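Local coordinates for protein type I polyketide synthase PikAII (Streptomyces venezuelae, PDB 3QP9) that probably epimerises alpha-substituted beta-ketoacyl intermediates as the C2-type ketoreductase of a modular polyketide synthase, using a Rossmann-fold domain, at residues Ala405-Ala410 with Val491-Phe496; Ala70-Gly73 with Asp77-Gln80; Ala141-Gly146 with Leu184-Arg189; Ile32-Leu37 with Gln220-Ala225. All blocks are in the same frame, centred on the assembly; numbering follows the deposited sequence.

Contact 1 of 4, residues Ala405-Ala410 with Val491-Phe496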
loop_
_atom_site.group_PDB
_atom_site.type_symbol
_atom_site.label_atom_id
_atom_site.label_comp_id
_atom_site.label_asym_id
_atom_site.label_seq_id
_atom_site.Cartn_x
_atom_site.Cartn_y
_atom_site.Cartn_z
ATOM N N ALA A 405 4.786 -2.132 1.445
ATOM C CA ALA A 405 3.367 -2.162 1.269
ATOM C C ALA A 405 2.788 -3.575 1.099
ATOM O O ALA A 405 1.546 -3.757 1.093
ATOM C CB ALA A 405 3.002 -1.285 0.017
ATOM N N ILE A 406 3.657 -4.544 0.865
ATOM C CA ILE A 406 3.235 -5.927 0.578
ATOM C C ILE A 406 3.190 -6.742 1.880
ATOM O O ILE A 406 2.136 -7.222 2.282
ATOM C CB ILE A 406 4.195 -6.580 -0.364
ATOM C CG1 ILE A 406 4.153 -5.830 -1.741
ATOM C CG2 ILE A 406 3.802 -8.106 -0.572
ATOM C CD1 ILE A 406 2.757 -5.738 -2.431
ATOM N N TRP A 407 4.308 -6.774 2.592
ATOM C CA TRP A 407 4.369 -7.515 3.811
ATOM C C TRP A 407 4.622 -6.598 5.013
ATOM O O TRP A 407 4.234 -6.939 6.127
ATOM C CB TRP A 407 5.408 -8.660 3.698
ATOM C CG TRP A 407 6.836 -8.297 3.295
ATOM C CD1 TRP A 407 7.743 -7.535 4.004
ATOM C CD2 TRP A 407 7.534 -8.768 2.137
ATOM N NE1 TRP A 407 8.937 -7.481 3.335
ATOM C CE2 TRP A 407 8.838 -8.225 2.187
ATOM C CE3 TRP A 407 7.159 -9.580 1.023
ATOM C CZ2 TRP A 407 9.804 -8.507 1.212
ATOM C CZ3 TRP A 407 8.112 -9.832 0.026
ATOM C CH2 TRP A 407 9.424 -9.283 0.138
ATOM N N GLY A 408 5.226 -5.428 4.822
ATOM C CA GLY A 408 5.440 -4.525 6.018
ATOM C C GLY A 408 6.781 -4.809 6.695
ATOM O O GLY A 408 7.373 -5.917 6.557
ATOM N N GLY A 409 7.234 -3.889 7.515
ATOM C CA GLY A 409 8.532 -4.023 8.163
ATOM C C GLY A 409 8.455 -3.080 9.341
ATOM O O GLY A 409 7.764 -2.097 9.293
ATOM N N ALA A 410 9.128 -3.400 10.432
ATOM C CA ALA A 410 9.095 -2.486 11.573
ATOM C C ALA A 410 9.773 -1.174 11.159
ATOM O O ALA A 410 10.816 -1.164 10.439
ATOM C CB ALA A 410 9.828 -3.130 12.751
ATOM N N VAL A 491 14.692 -12.798 -2.247
ATOM C CA VAL A 491 14.443 -13.146 -0.870
ATOM C C VAL A 491 14.980 -14.580 -0.623
ATOM O O VAL A 491 14.671 -15.508 -1.389
ATOM C CB VAL A 491 12.912 -13.101 -0.546
ATOM C CG1 VAL A 491 12.734 -13.164 0.995
ATOM C CG2 VAL A 491 12.225 -11.818 -1.068
ATOM N N ASP A 492 15.859 -14.741 0.368
ATOM C CA ASP A 492 16.159 -16.060 0.943
ATOM C C ASP A 492 15.114 -16.281 2.047
ATOM O O ASP A 492 15.276 -15.809 3.160
ATOM C CB ASP A 492 17.590 -16.076 1.529
ATOM C CG ASP A 492 17.915 -17.346 2.318
ATOM O OD1 ASP A 492 17.190 -18.388 2.326
ATOM O OD2 ASP A 492 18.939 -17.279 3.010
ATOM N N TRP A 493 14.068 -17.034 1.712
ATOM C CA TRP A 493 12.967 -17.307 2.628
ATOM C C TRP A 493 13.361 -18.060 3.906
ATOM O O TRP A 493 12.720 -17.903 4.915
ATOM C CB TRP A 493 11.813 -18.036 1.861
ATOM C CG TRP A 493 11.259 -17.140 0.777
ATOM C CD1 TRP A 493 11.437 -17.238 -0.568
ATOM C CD2 TRP A 493 10.487 -15.955 0.994
ATOM N NE1 TRP A 493 10.787 -16.229 -1.214
ATOM C CE2 TRP A 493 10.198 -15.413 -0.280
ATOM C CE3 TRP A 493 9.948 -15.337 2.152
ATOM C CZ2 TRP A 493 9.449 -14.230 -0.443
ATOM C CZ3 TRP A 493 9.181 -14.147 1.985
ATOM C CH2 TRP A 493 8.922 -13.640 0.708
ATOM N N SER A 494 14.422 -18.880 3.835
ATOM C CA SER A 494 14.898 -19.595 5.002
ATOM C C SER A 494 15.387 -18.587 6.112
ATOM O O SER A 494 15.339 -18.919 7.310
ATOM C CB SER A 494 15.931 -20.662 4.575
ATOM O OG SER A 494 17.183 -20.085 4.177
ATOM N N SER A 495 15.794 -17.360 5.725
ATOM C CA SER A 495 16.152 -16.307 6.700
ATOM C C SER A 495 15.003 -15.377 6.920
ATOM O O SER A 495 14.729 -14.978 8.037
ATOM C CB SER A 495 17.359 -15.496 6.262
ATOM O OG SER A 495 18.454 -16.400 6.180
ATOM N N PHE A 496 14.280 -15.074 5.843
ATOM C CA PHE A 496 13.209 -14.115 5.963
ATOM C C PHE A 496 12.012 -14.559 6.796
ATOM O O PHE A 496 11.520 -13.787 7.593
ATOM C CB PHE A 496 12.759 -13.625 4.574
ATOM C CG PHE A 496 11.769 -12.446 4.637
ATOM C CD1 PHE A 496 12.198 -11.138 4.451
ATOM C CD2 PHE A 496 10.393 -12.696 4.895
ATOM C CE1 PHE A 496 11.248 -10.079 4.552
ATOM C CE2 PHE A 496 9.436 -11.692 5.009
ATOM C CZ PHE A 496 9.841 -10.356 4.801
#
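Trp407 drives its indole into a trio formed by Val491, Trp493 and Phe496. Phe496 comes edge-on over one face of the indole, its CZ lying 3.4 Å from Trp407 NE1 and 3.5 Å from Trp407 CE2, with the planes at 61°. Trp493 also offers an edge, in an offset edge-to-face pair whose planes stand at 80°; its CH2 is 4.0 Å from Trp407 CZ3. At the far corner of the six-membered ring, Trp407 CH2 meets Val491 CG2 at 4.0 Å. Trp407 reaches across because its CG stands between the backbone N and the carbonyl carbon (chi1 55°).

A second shell sets the partners. The other methyl of Val491, CG1, sits over the centre of the Trp493 ring, and Trp493 NE1 is tied to the hydroxyl of Tyr30. Asp492 is the N-cap of helix 493-501: its OD1 takes Ser494 OG at 2.5 Å and, weakly, Ser494 N, while its carbonyl O accepts from the N-H groups of Ser495 and Phe496.

The loop between strand 396-402 and helix 413-426 is thereby joined to this helix. The hold is apolar and aromatic, while the capping bonds stay within 491-496 and fix the helix start that carries Trp493 and Phe496.

Contact 2 of 4, residues Ala70-Gly73 with Asp77-Gln80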
loop_
_atom_site.group_PDB
_atom_site.type_symbol
_atom_site.label_atom_id
_atom_site.label_comp_id
_atom_site.label_asym_id
_atom_site.label_seq_id
_atom_site.Cartn_x
_atom_site.Cartn_y
_atom_site.Cartn_z
ATOM N N ALA A 70 -24.983 -6.138 14.201
ATOM C CA ALA A 70 -24.299 -7.416 13.906
ATOM C C ALA A 70 -23.481 -7.956 15.056
ATOM O O ALA A 70 -23.517 -9.163 15.340
ATOM C CB ALA A 70 -23.439 -7.307 12.649
ATOM N N LEU A 71 -22.753 -7.066 15.731
ATOM C CA LEU A 71 -21.964 -7.480 16.882
ATOM C C LEU A 71 -22.894 -7.995 18.016
ATOM O O LEU A 71 -22.643 -9.052 18.624
ATOM C CB LEU A 71 -21.134 -6.308 17.413
ATOM C CG LEU A 71 -20.019 -5.680 16.558
ATOM C CD1 LEU A 71 -19.623 -4.418 17.141
ATOM C CD2 LEU A 71 -18.847 -6.553 16.602
ATOM N N SER A 72 -23.950 -7.227 18.293
ATOM C CA SER A 72 -24.951 -7.628 19.282
ATOM C C SER A 72 -25.497 -8.985 18.888
ATOM O O SER A 72 -25.423 -9.940 19.681
ATOM C CB SER A 72 -26.093 -6.581 19.379
ATOM O OG SER A 72 -25.664 -5.373 20.014
ATOM N N GLY A 73 -26.008 -9.082 17.641
ATOM C CA GLY A 73 -26.586 -10.307 17.127
ATOM C C GLY A 73 -25.567 -11.409 17.175
ATOM O O GLY A 73 -25.932 -12.538 17.411
ATOM N N ASP A 77 -21.358 -7.414 23.559
ATOM C CA ASP A 77 -22.028 -6.198 24.097
ATOM C C ASP A 77 -21.320 -4.963 23.501
ATOM O O ASP A 77 -20.321 -4.517 24.036
ATOM C CB ASP A 77 -22.031 -6.189 25.654
ATOM C CG ASP A 77 -22.640 -4.887 26.272
ATOM O OD1 ASP A 77 -23.567 -4.273 25.664
ATOM O OD2 ASP A 77 -22.183 -4.475 27.387
ATOM N N PRO A 78 -21.804 -4.433 22.356
ATOM C CA PRO A 78 -21.074 -3.328 21.688
ATOM C C PRO A 78 -21.297 -1.933 22.282
ATOM O O PRO A 78 -22.437 -1.504 22.505
ATOM C CB PRO A 78 -21.609 -3.346 20.249
ATOM C CG PRO A 78 -22.819 -4.202 20.274
ATOM C CD PRO A 78 -23.018 -4.824 21.621
ATOM N N VAL A 79 -20.206 -1.210 22.490
ATOM C CA VAL A 79 -20.300 0.199 22.895
ATOM C C VAL A 79 -19.723 1.129 21.816
ATOM O O VAL A 79 -18.516 1.087 21.513
ATOM C CB VAL A 79 -19.567 0.454 24.273
ATOM C CG1 VAL A 79 -19.645 1.938 24.684
ATOM C CG2 VAL A 79 -20.163 -0.429 25.359
ATOM N N GLN A 80 -20.557 1.986 21.258
ATOM C CA GLN A 80 -20.050 3.015 20.347
ATOM C C GLN A 80 -19.337 4.172 20.998
ATOM O O GLN A 80 -19.776 4.716 22.024
ATOM C CB GLN A 80 -21.163 3.556 19.480
ATOM C CG GLN A 80 -20.717 4.524 18.420
ATOM C CD GLN A 80 -21.791 4.749 17.368
ATOM O OE1 GLN A 80 -22.678 3.915 17.194
ATOM N NE2 GLN A 80 -21.727 5.892 16.683
#
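Ser72 OG, which is hydrogen-bonded to the carbonyl O of Leu68 one turn back in helix 65-73, also lies against the ring of Pro78. It is 3.1 Å from Pro78 CG and equally 3.1 Å from Pro78 CD, close for an oxygen beside carbon, so the serine packs tightly on the proline. A small hydroxyl suits this place: it satisfies itself on its own helix and still lets the strand come near. The hydroxyl is carried on the side of the backbone N, opposite the carbonyl carbon (chi1 -72°).

Leu71 supplies the apolar half. Its CB is 3.9 Å from Pro78 CG, and its CD1 reaches 3.8 Å from Pro78 CB as the two side chains run past each other in opposite senses. Besides the proline, Leu71 also touches Val54 of strand 51-57 and Leu212 of helix 202-212, as befits a buried, branched residue on the inner side of the helix. Pro78 also touches Leu68, so it lies along this side of the helix's last turns.

Proline is tolerated in the strand because the backbone pairing with strand 51-57 is made by its neighbours: Asp77 bonds to Gly50 and Trp52, and Val79 to Trp52 and Val54. Strand 77-83 is outermost in this chain, and the missing N-H of Pro78 takes nothing from that pairing. Strand 51-57, helix 65-73 and strand 77-83 form a beta-alpha-beta unit; the contact closes its tight helix-to-strand turn, an arrangement typical of Rossmann-type folds.

Contact 3 of 4, residues Ala141-Gly146 with Leu184-Arg189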
loop_
_atom_site.group_PDB
_atom_site.type_symbol
_atom_site.label_atom_id
_atom_site.label_comp_id
_atom_site.label_asym_id
_atom_site.label_seq_id
_atom_site.Cartn_x
_atom_site.Cartn_y
_atom_site.Cartn_z
ATOM N N ALA A 141 -3.171 5.882 20.952
ATOM C CA ALA A 141 -4.020 6.238 22.085
ATOM C C ALA A 141 -4.523 5.010 22.863
ATOM O O ALA A 141 -4.655 5.061 24.088
ATOM C CB ALA A 141 -5.146 7.085 21.641
ATOM N N LEU A 142 -4.824 3.908 22.152
ATOM C CA LEU A 142 -5.064 2.607 22.831
ATOM C C LEU A 142 -3.962 2.226 23.857
ATOM O O LEU A 142 -4.248 1.798 24.978
ATOM C CB LEU A 142 -5.210 1.489 21.775
ATOM C CG LEU A 142 -6.569 1.576 21.034
ATOM C CD1 LEU A 142 -6.544 0.664 19.786
ATOM C CD2 LEU A 142 -7.770 1.247 21.938
ATOM N N GLU A 143 -2.706 2.370 23.465
ATOM C CA GLU A 143 -1.599 2.078 24.363
ATOM C C GLU A 143 -1.546 3.129 25.479
ATOM O O GLU A 143 -1.306 2.753 26.608
ATOM C CB GLU A 143 -0.256 1.991 23.629
ATOM C CG GLU A 143 0.821 1.250 24.446
ATOM C CD GLU A 143 2.178 1.101 23.732
ATOM O OE1 GLU A 143 2.914 0.134 24.074
ATOM O OE2 GLU A 143 2.520 1.943 22.848
ATOM N N ASP A 144 -1.833 4.403 25.187
ATOM C CA ASP A 144 -1.840 5.459 26.246
ATOM C C ASP A 144 -2.927 5.199 27.281
ATOM O O ASP A 144 -2.736 5.499 28.450
ATOM C CB ASP A 144 -2.096 6.865 25.714
ATOM C CG ASP A 144 -1.091 7.317 24.684
ATOM O OD1 ASP A 144 -1.492 8.210 23.866
ATOM O OD2 ASP A 144 0.066 6.803 24.675
ATOM N N ALA A 145 -4.086 4.711 26.835
ATOM C CA ALA A 145 -5.144 4.315 27.749
ATOM C C ALA A 145 -5.019 2.903 28.418
ATOM O O ALA A 145 -5.886 2.510 29.218
ATOM C CB ALA A 145 -6.485 4.459 27.056
ATOM N N GLY A 146 -3.987 2.134 28.039
ATOM C CA GLY A 146 -3.770 0.776 28.557
ATOM C C GLY A 146 -4.806 -0.292 28.194
ATOM O O GLY A 146 -5.015 -1.234 28.965
ATOM N N LEU A 184 3.377 -5.843 13.393
ATOM C CA LEU A 184 4.759 -6.295 13.702
ATOM C C LEU A 184 5.296 -5.516 14.865
ATOM O O LEU A 184 6.042 -6.057 15.693
ATOM C CB LEU A 184 5.696 -6.080 12.541
ATOM C CG LEU A 184 5.375 -6.869 11.283
ATOM C CD1 LEU A 184 6.229 -6.413 10.072
ATOM C CD2 LEU A 184 5.549 -8.320 11.608
ATOM N N GLU A 185 4.859 -4.262 14.968
ATOM C CA GLU A 185 5.308 -3.385 16.062
ATOM C C GLU A 185 4.546 -3.530 17.386
ATOM O O GLU A 185 5.102 -3.277 18.471
ATOM C CB GLU A 185 5.371 -1.909 15.587
ATOM C CG GLU A 185 6.352 -1.615 14.417
ATOM C CD GLU A 185 6.359 -0.138 14.080
ATOM O OE1 GLU A 185 5.515 0.636 14.612
ATOM O OE2 GLU A 185 7.184 0.251 13.251
ATOM N N HIS A 186 3.267 -3.880 17.332
ATOM C CA HIS A 186 2.481 -4.080 18.556
ATOM C C HIS A 186 1.767 -5.436 18.496
ATOM O O HIS A 186 0.526 -5.529 18.417
ATOM C CB HIS A 186 1.491 -2.913 18.745
ATOM C CG HIS A 186 2.151 -1.579 18.764
ATOM N ND1 HIS A 186 2.790 -1.098 19.888
ATOM C CD2 HIS A 186 2.259 -0.609 17.822
ATOM C CE1 HIS A 186 3.296 0.098 19.634
ATOM N NE2 HIS A 186 2.993 0.422 18.386
ATOM N N PRO A 187 2.541 -6.499 18.429
ATOM C CA PRO A 187 1.882 -7.763 18.088
ATOM C C PRO A 187 0.888 -8.289 19.150
ATOM O O PRO A 187 -0.004 -9.013 18.830
ATOM C CB PRO A 187 3.038 -8.736 17.966
ATOM C CG PRO A 187 4.196 -8.046 18.773
ATOM C CD PRO A 187 4.003 -6.609 18.542
ATOM N N GLU A 188 1.055 -7.908 20.429
ATOM C CA GLU A 188 0.186 -8.402 21.470
ATOM C C GLU A 188 -1.189 -7.724 21.422
ATOM O O GLU A 188 -2.149 -8.203 22.006
ATOM C CB GLU A 188 0.913 -8.224 22.876
ATOM C CG GLU A 188 1.010 -6.703 23.451
ATOM C CD GLU A 188 1.668 -5.599 22.490
ATOM O OE1 GLU A 188 2.470 -5.893 21.583
ATOM O OE2 GLU A 188 1.389 -4.388 22.668
ATOM N N ARG A 189 -1.284 -6.565 20.766
ATOM C CA ARG A 189 -2.560 -5.829 20.787
ATOM C C ARG A 189 -3.189 -5.545 19.415
ATOM O O ARG A 189 -4.184 -4.879 19.321
ATOM C CB ARG A 189 -2.465 -4.554 21.613
ATOM C CG ARG A 189 -1.238 -3.664 21.297
ATOM C CD ARG A 189 -1.454 -2.304 21.856
ATOM N NE ARG A 189 -0.435 -1.324 21.490
ATOM C CZ ARG A 189 -0.679 -0.236 20.773
ATOM N NH1 ARG A 189 0.302 0.628 20.503
ATOM N NH2 ARG A 189 -1.919 -0.015 20.360
#
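The guanidinium of Arg189 has the CB of Glu143 against one face, with Glu143 CB 3.5 Å from Arg189 NH1, while NH1 itself lies over the centre of the His186 ring. The imidazole of the same segment thus meets the NH1 end, while helix 130-144 meets the guanidinium face from across the contact. Leu142 approaches obliquely, its CB 3.9 Å from Arg189 NH2.

Beyond its CB, Glu143 runs extended and crosses the arginine at about a right angle. Its OE2 makes a salt bridge to Arg189 NH1 at 3.5 Å, with carboxylate and guanidinium planes 38° apart. The same Glu143 OE2 is 3.8 Å from His186 CE1, and here carboxylate and imidazole stand almost perpendicular (84°). A long salt bridge from Arg189 NE to Glu188 OE2, 3.8 Å, adds a second acid to the network.

Arginine suits the site because its length and several donors join separate elements: NH2 also binds the carbonyl O of Val139 in helix 130-144. The backbone N of Arg189 returns to His186 O at 3.1 Å, bracing the turn that follows helix 170-185. On the other side, helix 130-144 ends in a Schellman motif at Gly146, where positive phi favours glycine.

One cation is thus set between Glu143 and, at longer range, Glu188; the two carboxylates probably help compensate the charge of this buried arginine.

Contact 4 of 4, residues Ile32-Leu37 with Gln220-Ala225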
loop_
_atom_site.group_PDB
_atom_site.type_symbol
_atom_site.label_atom_id
_atom_site.label_comp_id
_atom_site.label_asym_id
_atom_site.label_seq_id
_atom_site.Cartn_x
_atom_site.Cartn_y
_atom_site.Cartn_z
ATOM N N ILE A 32 0.184 -11.025 -4.739
ATOM C CA ILE A 32 -0.787 -11.246 -3.647
ATOM C C ILE A 32 -2.009 -12.047 -4.090
ATOM O O ILE A 32 -2.617 -11.731 -5.067
ATOM C CB ILE A 32 -1.204 -9.898 -2.937
ATOM C CG1 ILE A 32 -0.037 -9.346 -2.054
ATOM C CG2 ILE A 32 -2.487 -10.041 -2.004
ATOM C CD1 ILE A 32 0.323 -10.220 -0.857
ATOM N N ASP A 33 -2.318 -13.156 -3.416
ATOM C CA ASP A 33 -3.515 -13.938 -3.835
ATOM C C ASP A 33 -4.448 -13.939 -2.621
ATOM O O ASP A 33 -4.005 -13.644 -1.510
ATOM C CB ASP A 33 -3.116 -15.377 -4.205
ATOM C CG ASP A 33 -3.851 -15.854 -5.412
ATOM O OD1 ASP A 33 -3.195 -16.452 -6.312
ATOM O OD2 ASP A 33 -5.088 -15.572 -5.518
ATOM N N TRP A 34 -5.728 -14.194 -2.834
ATOM C CA TRP A 34 -6.737 -14.210 -1.768
ATOM C C TRP A 34 -7.327 -15.587 -1.704
ATOM O O TRP A 34 -7.958 -16.066 -2.705
ATOM C CB TRP A 34 -7.798 -13.137 -2.120
ATOM C CG TRP A 34 -7.241 -11.762 -1.855
ATOM C CD1 TRP A 34 -6.562 -10.977 -2.723
ATOM C CD2 TRP A 34 -7.262 -11.055 -0.581
ATOM N NE1 TRP A 34 -6.138 -9.799 -2.050
ATOM C CE2 TRP A 34 -6.548 -9.848 -0.753
ATOM C CE3 TRP A 34 -7.775 -11.378 0.710
ATOM C CZ2 TRP A 34 -6.374 -8.892 0.289
ATOM C CZ3 TRP A 34 -7.571 -10.473 1.765
ATOM C CH2 TRP A 34 -6.906 -9.205 1.524
ATOM N N LYS A 35 -7.036 -16.314 -0.633
ATOM C CA LYS A 35 -7.398 -17.735 -0.550
ATOM C C LYS A 35 -8.815 -17.849 0.042
ATOM O O LYS A 35 -9.070 -17.421 1.155
ATOM C CB LYS A 35 -6.412 -18.424 0.400
ATOM C CG LYS A 35 -6.759 -19.800 0.822
ATOM C CD LYS A 35 -5.778 -20.275 2.014
ATOM C CE LYS A 35 -5.441 -21.793 1.895
ATOM N NZ LYS A 35 -5.416 -22.368 3.296
ATOM N N ARG A 36 -9.728 -18.466 -0.699
ATOM C CA ARG A 36 -11.085 -18.727 -0.150
ATOM C C ARG A 36 -11.040 -19.617 1.105
ATOM O O ARG A 36 -10.437 -20.745 1.077
ATOM C CB ARG A 36 -11.911 -19.415 -1.254
ATOM C CG ARG A 36 -12.044 -18.480 -2.441
ATOM C CD ARG A 36 -12.486 -19.251 -3.711
ATOM N NE ARG A 36 -13.750 -18.724 -4.191
ATOM C CZ ARG A 36 -13.857 -17.648 -4.961
ATOM N NH1 ARG A 36 -12.753 -16.967 -5.351
ATOM N NH2 ARG A 36 -15.067 -17.251 -5.329
ATOM N N LEU A 37 -11.667 -19.194 2.203
ATOM C CA LEU A 37 -11.626 -19.982 3.438
ATOM C C LEU A 37 -12.871 -20.914 3.549
ATOM O O LEU A 37 -14.008 -20.489 3.239
ATOM C CB LEU A 37 -11.566 -19.057 4.660
ATOM C CG LEU A 37 -10.368 -18.110 4.729
ATOM C CD1 LEU A 37 -10.444 -17.259 5.996
ATOM C CD2 LEU A 37 -9.032 -18.949 4.715
ATOM N N GLN A 220 -5.843 -10.946 7.936
ATOM C CA GLN A 220 -5.895 -10.057 6.801
ATOM C C GLN A 220 -6.932 -10.696 5.952
ATOM O O GLN A 220 -6.652 -11.572 5.143
ATOM C CB GLN A 220 -4.535 -9.999 5.990
ATOM C CG GLN A 220 -3.418 -9.383 6.820
ATOM C CD GLN A 220 -2.061 -9.200 6.119
ATOM O OE1 GLN A 220 -0.967 -9.322 6.781
ATOM N NE2 GLN A 220 -2.090 -8.741 4.935
ATOM N N VAL A 221 -8.141 -10.227 6.123
ATOM C CA VAL A 221 -9.334 -10.912 5.611
ATOM C C VAL A 221 -10.176 -9.993 4.781
ATOM O O VAL A 221 -10.423 -8.853 5.141
ATOM C CB VAL A 221 -10.166 -11.560 6.766
ATOM C CG1 VAL A 221 -11.296 -12.369 6.245
ATOM C CG2 VAL A 221 -9.290 -12.451 7.658
ATOM N N ALA A 222 -10.617 -10.511 3.601
ATOM C CA ALA A 222 -11.637 -9.884 2.839
ATOM C C ALA A 222 -12.998 -10.642 2.964
ATOM O O ALA A 222 -13.014 -11.857 3.025
ATOM C CB ALA A 222 -11.187 -9.886 1.327
ATOM N N VAL A 223 -14.119 -9.895 3.024
ATOM C CA VAL A 223 -15.484 -10.404 3.203
ATOM C C VAL A 223 -16.191 -10.115 1.893
ATOM O O VAL A 223 -16.299 -8.920 1.459
ATOM C CB VAL A 223 -16.212 -9.625 4.228
ATOM C CG1 VAL A 223 -17.629 -10.168 4.362
ATOM C CG2 VAL A 223 -15.424 -9.735 5.539
ATOM N N ARG A 224 -16.625 -11.174 1.212
ATOM C CA ARG A 224 -17.213 -11.008 -0.096
ATOM C C ARG A 224 -18.517 -11.774 -0.126
ATOM O O ARG A 224 -18.871 -12.518 0.808
ATOM C CB ARG A 224 -16.278 -11.416 -1.292
ATOM C CG ARG A 224 -14.948 -10.552 -1.346
ATOM C CD ARG A 224 -15.274 -9.165 -1.701
ATOM N NE ARG A 224 -14.129 -8.277 -1.891
ATOM C CZ ARG A 224 -13.656 -7.392 -0.991
ATOM N NH1 ARG A 224 -12.617 -6.619 -1.322
ATOM N NH2 ARG A 224 -14.210 -7.297 0.203
ATOM N N ALA A 225 -19.278 -11.543 -1.182
ATOM C CA ALA A 225 -20.534 -12.282 -1.366
ATOM C C ALA A 225 -20.285 -13.801 -1.297
ATOM O O ALA A 225 -21.112 -14.547 -0.826
ATOM C CB ALA A 225 -21.151 -11.892 -2.749
#
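Trp34 has its CG beside the backbone N and opposite the carbonyl carbon (chi1 -75°), and chi2 of 90° turns the indole so that its six-membered ring leads toward Ala222. The touching corner is CZ3, which lies 3.7 Å from Ala222 CB, with Trp34 CE3 alongside at 3.8 Å from the same methyl. The ring also rests obliquely on backbone: Trp34 CZ3 is 3.6 Å from Ala222 N and 3.7 Å from Gln220 O. Alanine fits here because a single methyl lets the bulky indole come down onto the peptides of strand 220-224.

The two strands are not direct neighbours. Strand 227-235 bonds to both, through Gln220 with Arg231 on one side and through Asp33 with Arg232 and Lys35 with Ala230 on the other. The short segments run at 62° to each other, their axes 8.5 Å apart at closest approach, and the tryptophan spans that separation. Trp176 of helix 170-185 and Arg231 pack on the indole as well.

On the far strand, the methyl of Ala222 lies over one face of the Arg224 guanidinium, near its rim. Arg224 NH2 donates to Val223 O at 2.9 Å; that acceptor lies in the guanidinium plane, but the donor stands well above the carbonyl plane. Salt bridges from Arg224 NE to Asp165 and from Arg224 NH1 to Asp195 probably balance its buried charge.

Across the contact itself, then, the hold is van der Waals packing of one large aromatic ring on a methyl and on peptide groups, with the ionic network behind it.

How the contacts relate
From the N terminus, the chain first opens contact 4 at 32-37, and that long loop closes only at 220-225. Within it lie contact 2, a short helix-to-strand turn at an outer edge of the N-terminal half, and contact 3, which joins the end of helix 130-144 to the loop that follows helix 170-185; these follow one another without crossing. Contact 1 comes last, spanning 405-410 to 491-496 wholly after the others. In space, however, contact 1 meets two of them: Gly408, Gly409 and Ala410 pack on Leu184 and Glu185 of contact 3, and Ile406 touches Ile32 of contact 4. The C-terminal ketoreductase half is thereby seated against the N-terminal half, with contact 2 remote.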